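Local coordinates for malate dehydrogenase (Picrophilus torridus, PDB 4BGV), which catalyses the reversible, NAD-dependent oxidation of (S)-malate to oxaloacetate in the tricarboxylic acid cycle, at the interface of chains A and B. Sequence-based numbering; all coordinates share one arbitrary frame. Chains: chain A/B, Malate dehydrogenase.

The interface of chains A and B. Residues chain A 221, 225, 230-234; chain B 19, 42, 45-46.
With CG anti to its backbone N (chi1 -162°), B:Asp45 projects its carboxylate from helix 38-47 of chain B onto the first turn of helix 232-246 of chain A, where A:Tyr232, its CG anti to the carbonyl carbon and beside the backbone N (chi1 -72°), carries its ring across the aspartate at about a right angle, toward helix 38-47 of chain B. Three donors grip OD2 of B:Asp45. The phenol OH of A:Tyr225, 2.8 Å from OD2 of B:Asp45, takes the anti lone pair. The amide N of A:Phe231 takes the syn one in a nearly straight bond (176° at H), and the N of A:Tyr232 comes from above the carboxylate plane. The other oxygen, OD1 of B:Asp45, accepts from the N of A:Ala233 at 2.9 Å, again well out of that plane. The carboxylate thus caps the N-terminus of helix 232-246, and the helix dipole would be expected to favour the ionised form of the aspartate. An alanine in place of B:Asp45 would probably leave the backbone N-H groups of this helix start and the A:Tyr225 hydroxyl without their acceptor inside the interface.

Carbons flank both faces of the A:Tyr232 ring, each offset toward its rim: B:Ile46 CG1 over one, 4.0 Å from the ring centroid, and CE2 of the tilted A:Phe231 ring over the other. The bent side chain of B:Gln19 runs antiparallel to A:Tyr232 along its CD1–CE1 side, with CB of B:Gln19 3.8 Å from CE1 of A:Tyr232. Water bridges join B:Gln19 OE1 to the A:Tyr232 carbonyl and B:Lys42 NZ to the A:Tyr232 hydroxyl, while CD of B:Lys42 packs 3.7 Å from CE1 of A:Tyr225. The centre of this patch lies about 13 Å from the catalytic A:His180; repeated by the two-fold axis, the helix-capping contact joins the two subunits and probably helps hold the dimer unit of the tetrameric assembly together.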
ATOM      1  N   ILE A 221     -28.095   5.341   0.895  1.00  9.13           N
ATOM      2  CA  ILE A 221     -27.427   5.154  -0.396  1.00  8.57           C
ATOM      3  C   ILE A 221     -28.431   4.799  -1.500  1.00 10.00           C
ATOM      4  O   ILE A 221     -28.349   5.315  -2.612  1.00 10.07           O
ATOM      5  CB  ILE A 221     -26.317   4.074  -0.327  1.00  8.43           C
ATOM      6  CG1 ILE A 221     -25.285   4.439   0.737  1.00 10.52           C
ATOM      7  CG2 ILE A 221     -25.620   3.938  -1.680  1.00  9.24           C
ATOM      8  CD1 ILE A 221     -24.560   5.740   0.457  1.00 12.83           C
ATOM      9  N   TYR A 225     -28.775   6.601  -5.185  1.00  9.88           N
ATOM     10  CA  TYR A 225     -28.522   5.846  -6.421  1.00  9.64           C
ATOM     11  C   TYR A 225     -29.778   5.649  -7.275  1.00 12.34           C
ATOM     12  O   TYR A 225     -29.687   5.504  -8.501  1.00 13.70           O
ATOM     13  CB  TYR A 225     -27.954   4.461  -6.095  1.00  9.22           C
ATOM     14  CG  TYR A 225     -26.481   4.429  -5.737  1.00 12.21           C
ATOM     15  CD1 TYR A 225     -25.665   5.546  -5.924  1.00  8.46           C
ATOM     16  CD2 TYR A 225     -25.897   3.260  -5.248  1.00 10.49           C
ATOM     17  CE1 TYR A 225     -24.312   5.497  -5.607  1.00 13.95           C
ATOM     18  CE2 TYR A 225     -24.549   3.206  -4.928  1.00 10.05           C
ATOM     19  CZ  TYR A 225     -23.764   4.332  -5.116  1.00 12.91           C
ATOM     20  OH  TYR A 225     -22.419   4.296  -4.817  1.00 12.02           O
ATOM     21  N   ALA A 230     -25.865   0.236  -2.255  1.00  8.92           N
ATOM     22  CA  ALA A 230     -24.445   0.497  -1.979  1.00  9.56           C
ATOM     23  C   ALA A 230     -23.558  -0.655  -2.449  1.00 10.06           C
ATOM     24  O   ALA A 230     -23.970  -1.822  -2.401  1.00  8.79           O
ATOM     25  CB  ALA A 230     -24.238   0.735  -0.481  1.00  8.95           C
ATOM     26  N   PHE A 231     -22.341  -0.332  -2.883  1.00  7.27           N
ATOM     27  CA  PHE A 231     -21.385  -1.364  -3.258  1.00  8.87           C
ATOM     28  C   PHE A 231     -19.927  -1.074  -2.882  1.00 10.68           C
ATOM     29  O   PHE A 231     -19.181  -1.999  -2.599  1.00  9.28           O
ATOM     30  CB  PHE A 231     -21.505  -1.767  -4.743  1.00  7.43           C
ATOM     31  CG  PHE A 231     -21.365  -0.629  -5.704  1.00  8.61           C
ATOM     32  CD1 PHE A 231     -22.451   0.208  -5.976  1.00 10.36           C
ATOM     33  CD2 PHE A 231     -20.160  -0.412  -6.373  1.00 11.15           C
ATOM     34  CE1 PHE A 231     -22.329   1.252  -6.896  1.00 12.95           C
ATOM     35  CE2 PHE A 231     -20.032   0.630  -7.292  1.00 10.47           C
ATOM     36  CZ  PHE A 231     -21.112   1.467  -7.553  1.00 13.80           C
ATOM     37  N   TYR A 232     -19.522   0.190  -2.869  1.00  7.20           N
ATOM     38  CA  TYR A 232     -18.138   0.501  -2.504  1.00  6.82           C
ATOM     39  C   TYR A 232     -17.817   0.180  -1.049  1.00 11.13           C
ATOM     40  O   TYR A 232     -16.854  -0.545  -0.764  1.00  6.88           O
ATOM     41  CB  TYR A 232     -17.787   1.965  -2.802  1.00  6.46           C
ATOM     42  CG  TYR A 232     -17.646   2.250  -4.280  1.00  5.90           C
ATOM     43  CD1 TYR A 232     -16.639   1.623  -5.032  1.00  6.64           C
ATOM     44  CD2 TYR A 232     -18.512   3.130  -4.929  1.00  6.20           C
ATOM     45  CE1 TYR A 232     -16.492   1.876  -6.385  1.00  7.62           C
ATOM     46  CE2 TYR A 232     -18.370   3.398  -6.300  1.00  9.07           C
ATOM     47  CZ  TYR A 232     -17.365   2.764  -7.014  1.00  9.23           C
ATOM     48  OH  TYR A 232     -17.222   2.993  -8.365  1.00 11.35           O
ATOM     49  N   ALA A 233     -18.591   0.738  -0.126  1.00  5.66           N
ATOM     50  CA  ALA A 233     -18.354   0.451   1.292  1.00  8.01           C
ATOM     51  C   ALA A 233     -18.609  -1.030   1.641  1.00  8.14           C
ATOM     52  O   ALA A 233     -17.792  -1.648   2.334  1.00  9.37           O
ATOM     53  CB  ALA A 233     -19.145   1.399   2.201  1.00  7.58           C
ATOM     54  N   PRO A 234     -19.721  -1.617   1.137  1.00 11.21           N
ATOM     55  CA  PRO A 234     -19.861  -3.068   1.307  1.00  8.60           C
ATOM     56  C   PRO A 234     -18.660  -3.837   0.746  1.00 10.26           C
ATOM     57  O   PRO A 234     -18.180  -4.745   1.408  1.00  7.86           O
ATOM     58  CB  PRO A 234     -21.115  -3.387   0.491  1.00  8.59           C
ATOM     59  CG  PRO A 234     -21.948  -2.126   0.605  1.00 11.93           C
ATOM     60  CD  PRO A 234     -20.929  -1.024   0.519  1.00 10.73           C
TER
ATOM     61  N   GLN B  19     -12.936   6.359  -6.631  1.00  8.39           N
ATOM     62  CA  GLN B  19     -12.592   5.330  -5.650  1.00  5.79           C
ATOM     63  C   GLN B  19     -11.105   5.010  -5.733  1.00  7.15           C
ATOM     64  O   GLN B  19     -10.447   4.800  -4.718  1.00  7.14           O
ATOM     65  CB  GLN B  19     -13.462   4.067  -5.823  1.00  7.87           C
ATOM     66  CG  GLN B  19     -13.064   2.889  -4.892  1.00  7.95           C
ATOM     67  CD  GLN B  19     -13.308   3.193  -3.414  1.00  9.74           C
ATOM     68  OE1 GLN B  19     -14.367   2.854  -2.862  1.00 11.00           O
ATOM     69  NE2 GLN B  19     -12.330   3.840  -2.766  1.00  8.66           N
ATOM     70  N   LYS B  42     -22.355   8.268  -4.931  1.00 10.66           N
ATOM     71  CA  LYS B  42     -21.048   7.659  -5.189  1.00  8.76           C
ATOM     72  C   LYS B  42     -20.008   8.185  -4.192  1.00 10.88           C
ATOM     73  O   LYS B  42     -19.215   7.418  -3.642  1.00  7.72           O
ATOM     74  CB  LYS B  42     -20.585   7.920  -6.625  1.00  7.61           C
ATOM     75  CG  LYS B  42     -21.469   7.294  -7.716  1.00  8.86           C
ATOM     76  CD  LYS B  42     -21.363   5.766  -7.773  1.00 13.07           C
ATOM     77  CE  LYS B  42     -22.239   5.184  -8.892  1.00 12.32           C
ATOM     78  NZ  LYS B  42     -21.641   5.298 -10.275  1.00  7.97           N
ATOM     79  N   ASP B  45     -20.706   6.565  -0.702  1.00  7.47           N
ATOM     80  CA  ASP B  45     -20.425   5.135  -0.701  1.00  8.40           C
ATOM     81  C   ASP B  45     -18.909   4.958  -0.619  1.00  6.89           C
ATOM     82  O   ASP B  45     -18.396   4.163   0.167  1.00  7.26           O
ATOM     83  CB  ASP B  45     -21.005   4.506  -1.983  1.00  7.47           C
ATOM     84  CG  ASP B  45     -21.163   2.986  -1.908  1.00  7.67           C
ATOM     85  OD1 ASP B  45     -20.944   2.367  -0.832  1.00  8.03           O
ATOM     86  OD2 ASP B  45     -21.547   2.409  -2.957  1.00  9.46           O
ATOM     87  N   ILE B  46     -18.188   5.743  -1.404  1.00  7.82           N
ATOM     88  CA  ILE B  46     -16.736   5.700  -1.382  1.00  6.22           C
ATOM     89  C   ILE B  46     -16.193   6.151  -0.021  1.00  7.24           C
ATOM     90  O   ILE B  46     -15.295   5.524   0.556  1.00  8.12           O
ATOM     91  CB  ILE B  46     -16.167   6.574  -2.522  1.00  7.10           C
ATOM     92  CG1 ILE B  46     -16.409   5.889  -3.873  1.00  7.78           C
ATOM     93  CG2 ILE B  46     -14.666   6.795  -2.343  1.00  9.52           C
ATOM     94  CD1 ILE B  46     -16.192   6.811  -5.120  1.00 11.67           C
TER
HETATM   95  O   HOH W   1     -14.335   0.314  -1.698  1.00  9.95           O
HETATM   96  O   HOH W   2     -19.528   3.354 -10.064  1.00 13.70           O